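Side-chain contacts in ABC-type amino acid transport system, periplasmic component (Caldanaerobacter subterraneus subsp. tengcongensis MB4, PDB 4YMX), which binds arginine and probably hands it, and perhaps related basic amino acids, to a membrane ABC transporter for uptake: residues I67-A70 and N71-K75; K231-L234 and D235-E239; N238-I241 and K242-Q246. All coordinates share one frame; numbering follows the deposited sequence.

From the N terminus, contact 1 (67-70 with 71-75) comes first, within helix 65-77. Contacts 2 (231-234 with 235-239) and 3 (238-241 with 242-246) follow much later, overlapping by Asn-238 and Glu-239 on helix 231-247. Each joins directly consecutive segments, so it closes a single helical turn rather than a long loop, and none nests within or crosses another. In space the two helices meet: Ile-73 CD1 packs 3.9 Å from Val-237 CG2 of contact 2, and Ala-72 CB lies 3.8 Å from Val-240 CG1 of contact 3. The two helices thereby join over the five-stranded mixed sheet that includes strands 38-43, 80-85 and 117-124.

Contact 1: I67-A70 and N71-K75; sequences IDIA and NAIAK
Ile-69 and Ile-73 face the interior one turn apart on helix 65-77, an alpha helix packed on a mixed sheet in this family 3 solute-binding protein. The branch methyl of Ile-69, CG2, lies 4.1 Å from the terminal methyl of Ile-73, CD1, as the two side chains cross at a slant. A chi1 of -68° carries the CD1 arm of Ile-73 back along the helix over Ile-69 O, with Ile-73 CG1 3.4 Å from that oxygen. Ala-70 and Ala-74 turn their methyls to Met-41, Leu-81 and Ile-39 of the strands, while Ile-73 meets Val-237 and Val-240 of helix 231-247. The looser side, round the partly exposed Asp-68 and Asn-71, is polar and holds a bridging water. Ile-67 O takes the backbone N of Asn-71 at 2.9 Å and, weakly, its ND2 at 3.3 Å, so one carbonyl receives two donors. The amide lies alongside Ile-67, with ND2 3.6 Å from CG2. Asp-68 OD2 is held by Lys-256 (salt bridge) and Trp-257 NE1 (hydrogen bond). Its OD1 accepts a hydrogen bond at 2.7 Å from a water that in turn accepts a weak hydrogen bond from Asn-71 ND2 at 2.9 Å.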
ATOM      1  N   ILE A  67     -10.767   0.629   1.409  1.00  4.56           N
ATOM      2  CA  ILE A  67     -11.884   1.320   2.051  1.00  6.35           C
ATOM      3  C   ILE A  67     -13.172   0.495   1.954  1.00  5.09           C
ATOM      4  O   ILE A  67     -13.950   0.434   2.909  1.00  6.96           O
ATOM      5  CB  ILE A  67     -12.116   2.716   1.464  1.00  5.68           C
ATOM      6  CG1 ILE A  67     -10.816   3.520   1.463  1.00  8.56           C
ATOM      7  CG2 ILE A  67     -13.219   3.441   2.235  1.00  8.09           C
ATOM      8  CD1 ILE A  67     -10.073   3.540   2.777  1.00 13.79           C
ATOM      9  N   ASP A  68     -13.394  -0.152   0.815  1.00  4.80           N
ATOM     10  CA  ASP A  68     -14.546  -1.034   0.699  1.00  5.28           C
ATOM     11  C   ASP A  68     -14.461  -2.172   1.710  1.00  5.44           C
ATOM     12  O   ASP A  68     -15.470  -2.546   2.318  1.00  7.59           O
ATOM     13  CB  ASP A  68     -14.695  -1.567  -0.720  1.00  5.93           C
ATOM     14  CG  ASP A  68     -15.110  -0.489  -1.704  1.00  8.03           C
ATOM     15  OD1 ASP A  68     -15.474   0.632  -1.280  1.00  8.84           O
ATOM     16  OD2 ASP A  68     -15.071  -0.771  -2.918  1.00 10.35           O
ATOM     17  N   ILE A  69     -13.261  -2.708   1.917  1.00  4.99           N
ATOM     18  CA  ILE A  69     -13.092  -3.773   2.900  1.00  5.90           C
ATOM     19  C   ILE A  69     -13.367  -3.226   4.304  1.00  5.83           C
ATOM     20  O   ILE A  69     -14.062  -3.857   5.110  1.00  6.92           O
ATOM     21  CB  ILE A  69     -11.680  -4.397   2.819  1.00  5.93           C
ATOM     22  CG1 ILE A  69     -11.519  -5.125   1.480  1.00  8.63           C
ATOM     23  CG2 ILE A  69     -11.430  -5.338   3.987  1.00  8.22           C
ATOM     24  CD1 ILE A  69     -10.112  -5.637   1.210  1.00 11.27           C
ATOM     25  N   ALA A  70     -12.835  -2.040   4.590  1.00  5.54           N
ATOM     26  CA  ALA A  70     -13.074  -1.402   5.883  1.00  6.64           C
ATOM     27  C   ALA A  70     -14.549  -1.200   6.151  1.00  6.63           C
ATOM     28  O   ALA A  70     -15.024  -1.435   7.270  1.00  7.30           O
ATOM     29  CB  ALA A  70     -12.380  -0.092   5.945  1.00  5.35           C
ATOM     30  N   ASN A  71     -15.283  -0.767   5.134  1.00  7.52           N
ATOM     31  CA  ASN A  71     -16.708  -0.558   5.324  1.00  6.81           C
ATOM     32  C   ASN A  71     -17.464  -1.862   5.540  1.00  6.07           C
ATOM     33  O   ASN A  71     -18.443  -1.885   6.293  1.00  8.12           O
ATOM     34  CB  ASN A  71     -17.301   0.300   4.210  1.00  9.01           C
ATOM     35  CG  ASN A  71     -17.167   1.772   4.505  1.00 10.21           C
ATOM     36  OD1 ASN A  71     -17.753   2.279   5.463  1.00 17.59           O
ATOM     37  ND2 ASN A  71     -16.393   2.466   3.693  1.00 10.68           N
ATOM     38  N   ALA A  72     -16.984  -2.950   4.944  1.00  6.15           N
ATOM     39  CA  ALA A  72     -17.590  -4.256   5.192  1.00  7.69           C
ATOM     40  C   ALA A  72     -17.373  -4.666   6.648  1.00  9.53           C
ATOM     41  O   ALA A  72     -18.264  -5.232   7.292  1.00  9.94           O
ATOM     42  CB  ALA A  72     -17.025  -5.313   4.240  1.00  8.81           C
ATOM     43  N   ILE A  73     -16.188  -4.363   7.177  1.00  5.11           N
ATOM     44  CA  ILE A  73     -15.880  -4.665   8.568  1.00  8.59           C
ATOM     45  C   ILE A  73     -16.751  -3.824   9.499  1.00  8.55           C
ATOM     46  O   ILE A  73     -17.329  -4.346  10.463  1.00  8.60           O
ATOM     47  CB  ILE A  73     -14.381  -4.425   8.864  1.00  5.67           C
ATOM     48  CG1 ILE A  73     -13.518  -5.447   8.114  1.00  5.18           C
ATOM     49  CG2 ILE A  73     -14.103  -4.442  10.380  1.00  9.19           C
ATOM     50  CD1 ILE A  73     -12.038  -5.068   8.056  1.00  8.56           C
ATOM     51  N   ALA A  74     -16.851  -2.525   9.211  1.00  8.63           N
ATOM     52  CA  ALA A  74     -17.661  -1.627  10.032  1.00  7.86           C
ATOM     53  C   ALA A  74     -19.117  -2.079  10.043  1.00  6.77           C
ATOM     54  O   ALA A  74     -19.776  -2.015  11.083  1.00  8.38           O
ATOM     55  CB  ALA A  74     -17.552  -0.207   9.536  1.00  8.49           C
ATOM     56  N   LYS A  75     -19.614  -2.541   8.897  1.00  8.63           N
ATOM     57  CA  LYS A  75     -21.001  -2.991   8.797  1.00 10.22           C
ATOM     58  C   LYS A  75     -21.270  -4.271   9.583  1.00  9.66           C
ATOM     59  O   LYS A  75     -22.323  -4.397  10.228  1.00 12.06           O
ATOM     60  CB  LYS A  75     -21.438  -3.114   7.340  1.00 13.47           C
ATOM     61  CG  LYS A  75     -21.681  -1.760   6.700  1.00 21.88           C
ATOM     62  CD  LYS A  75     -22.516  -1.863   5.434  1.00 37.23           C
ATOM     63  CE  LYS A  75     -22.530  -0.544   4.676  1.00 42.52           C
ATOM     64  NZ  LYS A  75     -21.824  -0.673   3.370  1.00 43.49           N
TER
HETATM   65  O   HOH W   1     -16.584   1.889   0.878  1.00 18.28           O

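Contact 2: K231-L234 and D235-E239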
ATOM      1  N   LYS A 231      -7.706 -10.001  19.710  1.00 11.45           N
ATOM      2  CA  LYS A 231      -8.267 -11.161  19.035  1.00  9.17           C
ATOM      3  C   LYS A 231      -9.708 -10.944  18.618  1.00 11.40           C
ATOM      4  O   LYS A 231     -10.124 -11.432  17.567  1.00 10.69           O
ATOM      5  CB  LYS A 231      -8.176 -12.402  19.935  1.00 12.15           C
ATOM      6  CG  LYS A 231      -8.755 -13.650  19.297  1.00 12.69           C
ATOM      7  CD  LYS A 231      -8.975 -14.760  20.305  1.00 29.53           C
ATOM      8  CE  LYS A 231      -7.677 -15.407  20.714  1.00 46.47           C
ATOM      9  NZ  LYS A 231      -6.940 -15.940  19.542  1.00 54.67           N
ATOM     10  N   SER A 232     -10.477 -10.228  19.434  1.00 10.89           N
ATOM     11  CA  SER A 232     -11.883 -10.000  19.123  1.00  9.64           C
ATOM     12  C   SER A 232     -12.024  -9.337  17.759  1.00 11.98           C
ATOM     13  O   SER A 232     -12.795  -9.794  16.915  1.00 11.56           O
ATOM     14  CB  SER A 232     -12.541  -9.142  20.198  1.00 15.52           C
ATOM     15  OG  SER A 232     -13.921  -8.989  19.938  1.00 38.00           O
ATOM     16  N   LEU A 233     -11.249  -8.280  17.529  1.00  9.17           N
ATOM     17  CA  LEU A 233     -11.318  -7.575  16.256  1.00  8.94           C
ATOM     18  C   LEU A 233     -10.697  -8.393  15.132  1.00 10.25           C
ATOM     19  O   LEU A 233     -11.246  -8.442  14.024  1.00  9.59           O
ATOM     20  CB  LEU A 233     -10.648  -6.201  16.349  1.00  6.28           C
ATOM     21  CG  LEU A 233     -10.696  -5.398  15.041  1.00  6.40           C
ATOM     22  CD1 LEU A 233     -12.138  -5.253  14.550  1.00  9.00           C
ATOM     23  CD2 LEU A 233     -10.046  -4.030  15.251  1.00  7.04           C
ATOM     24  N   LEU A 234      -9.568  -9.041  15.407  1.00  6.69           N
ATOM     25  CA  LEU A 234      -8.908  -9.862  14.400  1.00  7.63           C
ATOM     26  C   LEU A 234      -9.832 -10.957  13.877  1.00  9.02           C
ATOM     27  O   LEU A 234      -9.897 -11.199  12.673  1.00  9.89           O
ATOM     28  CB  LEU A 234      -7.626 -10.482  14.957  1.00  9.76           C
ATOM     29  CG  LEU A 234      -6.819 -11.297  13.943  1.00 14.17           C
ATOM     30  CD1 LEU A 234      -6.430 -10.424  12.762  1.00 15.90           C
ATOM     31  CD2 LEU A 234      -5.587 -11.893  14.616  1.00 18.37           C
ATOM     32  N   ASP A 235     -10.570 -11.600  14.777  1.00  8.71           N
ATOM     33  CA  ASP A 235     -11.463 -12.680  14.369  1.00  8.25           C
ATOM     34  C   ASP A 235     -12.579 -12.168  13.467  1.00  8.08           C
ATOM     35  O   ASP A 235     -12.907 -12.804  12.458  1.00 10.03           O
ATOM     36  CB  ASP A 235     -12.040 -13.408  15.587  1.00  7.06           C
ATOM     37  CG  ASP A 235     -11.044 -14.353  16.233  1.00 14.18           C
ATOM     38  OD1 ASP A 235      -9.988 -14.643  15.629  1.00 14.96           O
ATOM     39  OD2 ASP A 235     -11.325 -14.815  17.360  1.00 17.12           O
ATOM     40  N   VAL A 236     -13.153 -11.020  13.820  1.00  8.98           N
ATOM     41  CA  VAL A 236     -14.161 -10.392  12.971  1.00  8.01           C
ATOM     42  C   VAL A 236     -13.587 -10.031  11.598  1.00  6.69           C
ATOM     43  O   VAL A 236     -14.230 -10.281  10.575  1.00  8.98           O
ATOM     44  CB  VAL A 236     -14.788  -9.141  13.633  1.00  8.66           C
ATOM     45  CG1 VAL A 236     -15.668  -8.393  12.643  1.00 15.73           C
ATOM     46  CG2 VAL A 236     -15.595  -9.538  14.882  1.00 10.94           C
ATOM     47  N   VAL A 237     -12.387  -9.459  11.572  1.00  6.82           N
ATOM     48  CA  VAL A 237     -11.763  -9.092  10.306  1.00  6.34           C
ATOM     49  C   VAL A 237     -11.570 -10.327   9.428  1.00  8.58           C
ATOM     50  O   VAL A 237     -11.899 -10.309   8.233  1.00  7.67           O
ATOM     51  CB  VAL A 237     -10.422  -8.344  10.513  1.00  4.89           C
ATOM     52  CG1 VAL A 237      -9.676  -8.179   9.184  1.00  6.01           C
ATOM     53  CG2 VAL A 237     -10.676  -6.988  11.136  1.00  6.80           C
ATOM     54  N   ASN A 238     -11.064 -11.388   9.993  1.00  7.46           N
ATOM     55  CA  ASN A 238     -10.860 -12.600   9.238  1.00  8.19           C
ATOM     56  C   ASN A 238     -12.153 -13.199   8.750  1.00  9.98           C
ATOM     57  O   ASN A 238     -12.196 -13.665   7.670  1.00  8.74           O
ATOM     58  CB  ASN A 238     -10.072 -13.632  10.040  1.00 20.00           C
ATOM     59  CG  ASN A 238      -8.600 -13.392  10.003  1.00 20.00           C
ATOM     60  OD1 ASN A 238      -8.083 -12.834   9.082  1.00 20.00           O
ATOM     61  ND2 ASN A 238      -7.942 -13.865  10.994  1.00 20.00           N
ATOM     62  N   GLU A 239     -13.190 -13.146   9.570  1.00  8.29           N
ATOM     63  CA  GLU A 239     -14.514 -13.606   9.149  1.00  6.36           C
ATOM     64  C   GLU A 239     -15.054 -12.780   7.981  1.00  9.05           C
ATOM     65  O   GLU A 239     -15.632 -13.323   7.040  1.00  8.22           O
ATOM     66  CB  GLU A 239     -15.505 -13.566  10.322  1.00 10.90           C
ATOM     67  CG  GLU A 239     -15.246 -14.594  11.423  1.00 28.32           C
ATOM     68  CD  GLU A 239     -16.177 -14.426  12.615  1.00 45.00           C
ATOM     69  OE1 GLU A 239     -17.327 -13.974  12.423  1.00 47.06           O
ATOM     70  OE2 GLU A 239     -15.757 -14.741  13.749  1.00 49.42           O
TER
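The first turns of helix 231-247, which begins just after strand 222-227, bring Lys-231 against Asp-235 and Leu-233 against Val-237. Lys-231 and Asp-235 have opposite charges, but they meet through the lysine's aliphatic stem: CG lies 3.4 Å from Asp-235 OD2. The lysine chain bends at its last two torsions, and NZ remains 5.0 Å from OD2, so the charged ends are not in contact and any attraction between them is probably mild. With chi1 at -77° the carboxylate folds back over the preceding turn, Asp-235 CG 3.3 Å from Lys-231 O, the oxygen that accepts Asp-235 N at 2.8 Å. On the buried side, Leu-233 CD1 meets Val-237 CG2 at 4.1 Å. The same valine methyl lies 3.3 Å from Leu-233 O, the acceptor for Val-237 N. Leu-234 and Asn-238 run side by side, with the leucine CG 4.1 Å from ND2, while the amide oxygen OD1 accepts a hydrogen bond from Asp-121 N. Around this turn, Leu-233 and Val-236 touch Leu-77 of helix 65-77, and Val-237 reaches Ile-73 there. Leu-234 and Val-237 also lie over strands 222-227 and 117-124, so the helix rests on the sheet with helix 65-77 along its flank.

Contact 3: N238-I241 and K242-Q246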
ATOM      1  N   ASN A 238     -11.064 -11.388   9.993  1.00  7.46           N
ATOM      2  CA  ASN A 238     -10.860 -12.600   9.238  1.00  8.19           C
ATOM      3  C   ASN A 238     -12.153 -13.199   8.750  1.00  9.98           C
ATOM      4  O   ASN A 238     -12.196 -13.665   7.670  1.00  8.74           O
ATOM      5  CB  ASN A 238     -10.072 -13.632  10.040  1.00 20.00           C
ATOM      6  CG  ASN A 238      -8.600 -13.392  10.003  1.00 20.00           C
ATOM      7  OD1 ASN A 238      -8.083 -12.834   9.082  1.00 20.00           O
ATOM      8  ND2 ASN A 238      -7.942 -13.865  10.994  1.00 20.00           N
ATOM      9  N   GLU A 239     -13.190 -13.146   9.570  1.00  8.29           N
ATOM     10  CA  GLU A 239     -14.514 -13.606   9.149  1.00  6.36           C
ATOM     11  C   GLU A 239     -15.054 -12.780   7.981  1.00  9.05           C
ATOM     12  O   GLU A 239     -15.632 -13.323   7.040  1.00  8.22           O
ATOM     13  CB  GLU A 239     -15.505 -13.566  10.322  1.00 10.90           C
ATOM     14  CG  GLU A 239     -15.246 -14.594  11.423  1.00 28.32           C
ATOM     15  CD  GLU A 239     -16.177 -14.426  12.615  1.00 45.00           C
ATOM     16  OE1 GLU A 239     -17.327 -13.974  12.423  1.00 47.06           O
ATOM     17  OE2 GLU A 239     -15.757 -14.741  13.749  1.00 49.42           O
ATOM     18  N   VAL A 240     -14.876 -11.466   8.042  1.00  8.89           N
ATOM     19  CA  VAL A 240     -15.384 -10.588   6.987  1.00  6.57           C
ATOM     20  C   VAL A 240     -14.644 -10.820   5.674  1.00  8.42           C
ATOM     21  O   VAL A 240     -15.268 -10.896   4.615  1.00  7.84           O
ATOM     22  CB  VAL A 240     -15.303  -9.100   7.406  1.00  7.06           C
ATOM     23  CG1 VAL A 240     -15.543  -8.185   6.212  1.00  8.24           C
ATOM     24  CG2 VAL A 240     -16.301  -8.824   8.528  1.00  7.75           C
ATOM     25  N   ILE A 241     -13.321 -10.950   5.743  1.00  8.02           N
ATOM     26  CA  ILE A 241     -12.542 -11.251   4.542  1.00  6.64           C
ATOM     27  C   ILE A 241     -12.997 -12.578   3.937  1.00  7.52           C
ATOM     28  O   ILE A 241     -13.214 -12.671   2.730  1.00  7.53           O
ATOM     29  CB  ILE A 241     -11.033 -11.287   4.821  1.00  5.13           C
ATOM     30  CG1 ILE A 241     -10.555  -9.890   5.216  1.00  7.70           C
ATOM     31  CG2 ILE A 241     -10.270 -11.796   3.591  1.00  7.90           C
ATOM     32  CD1 ILE A 241      -9.136  -9.865   5.745  1.00 11.01           C
ATOM     33  N   LYS A 242     -13.166 -13.593   4.775  1.00  7.13           N
ATOM     34  CA  LYS A 242     -13.649 -14.885   4.287  1.00  7.51           C
ATOM     35  C   LYS A 242     -15.036 -14.761   3.666  1.00  9.15           C
ATOM     36  O   LYS A 242     -15.289 -15.300   2.583  1.00  8.33           O
ATOM     37  CB  LYS A 242     -13.637 -15.923   5.413  1.00  8.83           C
ATOM     38  CG  LYS A 242     -12.357 -16.740   5.467  1.00 22.00           C
ATOM     39  CD  LYS A 242     -12.532 -17.994   6.319  1.00 35.92           C
ATOM     40  CE  LYS A 242     -11.278 -18.863   6.305  1.00 46.28           C
ATOM     41  NZ  LYS A 242     -11.111 -19.621   5.031  1.00 52.02           N
ATOM     42  N   GLU A 243     -15.946 -14.053   4.325  0.69  8.58           N
ATOM     43  CA  GLU A 243     -17.295 -13.933   3.778  0.69  7.18           C
ATOM     44  C   GLU A 243     -17.335 -13.113   2.486  0.69  6.45           C
ATOM     45  O   GLU A 243     -18.107 -13.425   1.579  0.69  8.13           O
ATOM     46  CB  GLU A 243     -18.274 -13.394   4.825  0.69 11.40           C
ATOM     47  CG  GLU A 243     -19.708 -13.212   4.333  0.69 13.18           C
ATOM     48  CD  GLU A 243     -20.395 -14.511   3.911  0.69 11.62           C
ATOM     49  OE1 GLU A 243     -21.516 -14.410   3.379  0.69 13.45           O
ATOM     50  OE2 GLU A 243     -19.836 -15.618   4.110  0.69 11.38           O
ATOM     51  N   LEU A 244     -16.499 -12.084   2.385  1.00  6.39           N
ATOM     52  CA  LEU A 244     -16.385 -11.354   1.123  1.00  4.15           C
ATOM     53  C   LEU A 244     -15.999 -12.313   0.002  1.00  8.08           C
ATOM     54  O   LEU A 244     -16.621 -12.332  -1.064  1.00  7.43           O
ATOM     55  CB  LEU A 244     -15.339 -10.234   1.229  1.00  5.85           C
ATOM     56  CG  LEU A 244     -15.729  -9.006   2.048  1.00  8.88           C
ATOM     57  CD1 LEU A 244     -14.524  -8.078   2.192  1.00 11.47           C
ATOM     58  CD2 LEU A 244     -16.907  -8.276   1.416  1.00 12.45           C
ATOM     59  N   LYS A 245     -14.985 -13.128   0.257  1.00  6.51           N
ATOM     60  CA  LYS A 245     -14.503 -14.066  -0.752  1.00  6.43           C
ATOM     61  C   LYS A 245     -15.541 -15.124  -1.101  1.00  4.89           C
ATOM     62  O   LYS A 245     -15.748 -15.446  -2.275  1.00  7.32           O
ATOM     63  CB  LYS A 245     -13.209 -14.743  -0.293  1.00  7.34           C
ATOM     64  CG  LYS A 245     -11.981 -13.827  -0.292  1.00  7.43           C
ATOM     65  CD  LYS A 245     -10.796 -14.569   0.291  1.00 10.56           C
ATOM     66  CE  LYS A 245      -9.532 -13.724   0.247  1.00 18.70           C
ATOM     67  NZ  LYS A 245      -8.443 -14.372   1.041  1.00 22.22           N
ATOM     68  N   GLN A 246     -16.215 -15.647  -0.088  1.00  4.87           N
ATOM     69  CA  GLN A 246     -17.104 -16.782  -0.301  1.00  4.15           C
ATOM     70  C   GLN A 246     -18.486 -16.386  -0.805  1.00  6.55           C
ATOM     71  O   GLN A 246     -19.206 -17.228  -1.329  1.00  6.21           O
ATOM     72  CB  GLN A 246     -17.189 -17.601   0.988  1.00  6.29           C
ATOM     73  CG  GLN A 246     -15.848 -18.244   1.345  1.00  7.96           C
ATOM     74  CD  GLN A 246     -15.835 -18.877   2.720  1.00 11.88           C
ATOM     75  OE1 GLN A 246     -16.767 -18.708   3.504  1.00 13.69           O
ATOM     76  NE2 GLN A 246     -14.780 -19.636   3.009  1.00 24.79           N
TER
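Two atoms of Leu-244 close over Val-240 O on helix 231-247: the backbone N donates to it at 2.8 Å, and CG sits 3.2 Å from the same oxygen. The leucine branch leans toward the preceding turn (chi1 -73°), bringing its CD1 within 4.1 Å of Val-240 CG1, and the two side chains lie side by side. The other carbonyls of this turn have regular helical partners: Asn-238 O takes Lys-242 N, Glu-239 O takes Glu-243 N at 2.8 Å, and Ile-241 O takes Lys-245 N at 3.1 Å. Lys-245 runs extended beyond CG beside Ile-241, its CE resting 3.9 Å from the isoleucine CG2. Its NZ ends at Leu-122 O, to which it donates a hydrogen bond, so NZ has a main-chain oxygen of strand 117-124 as a partner. At the far end, Glu-243 O accepts from Ser-247 OG, which also bonds weakly with Leu-244 O, and the backbone of Leu-244 is hydrogen-bonded with that of Tyr-250. An alanine in place of Leu-244 would probably take away the CD1 neighbour of Val-240 CG1, bare Val-240 O on the side CG covers, and open a gap against Ala-72, which CD2 also reaches. Val-240 and Leu-244 face helix 65-77, Ile-241 lies on Ser-120 and Tyr-123 of strand 117-124, and Leu-244 and Lys-245 touch Tyr-250 of the C-terminal helix 249-258.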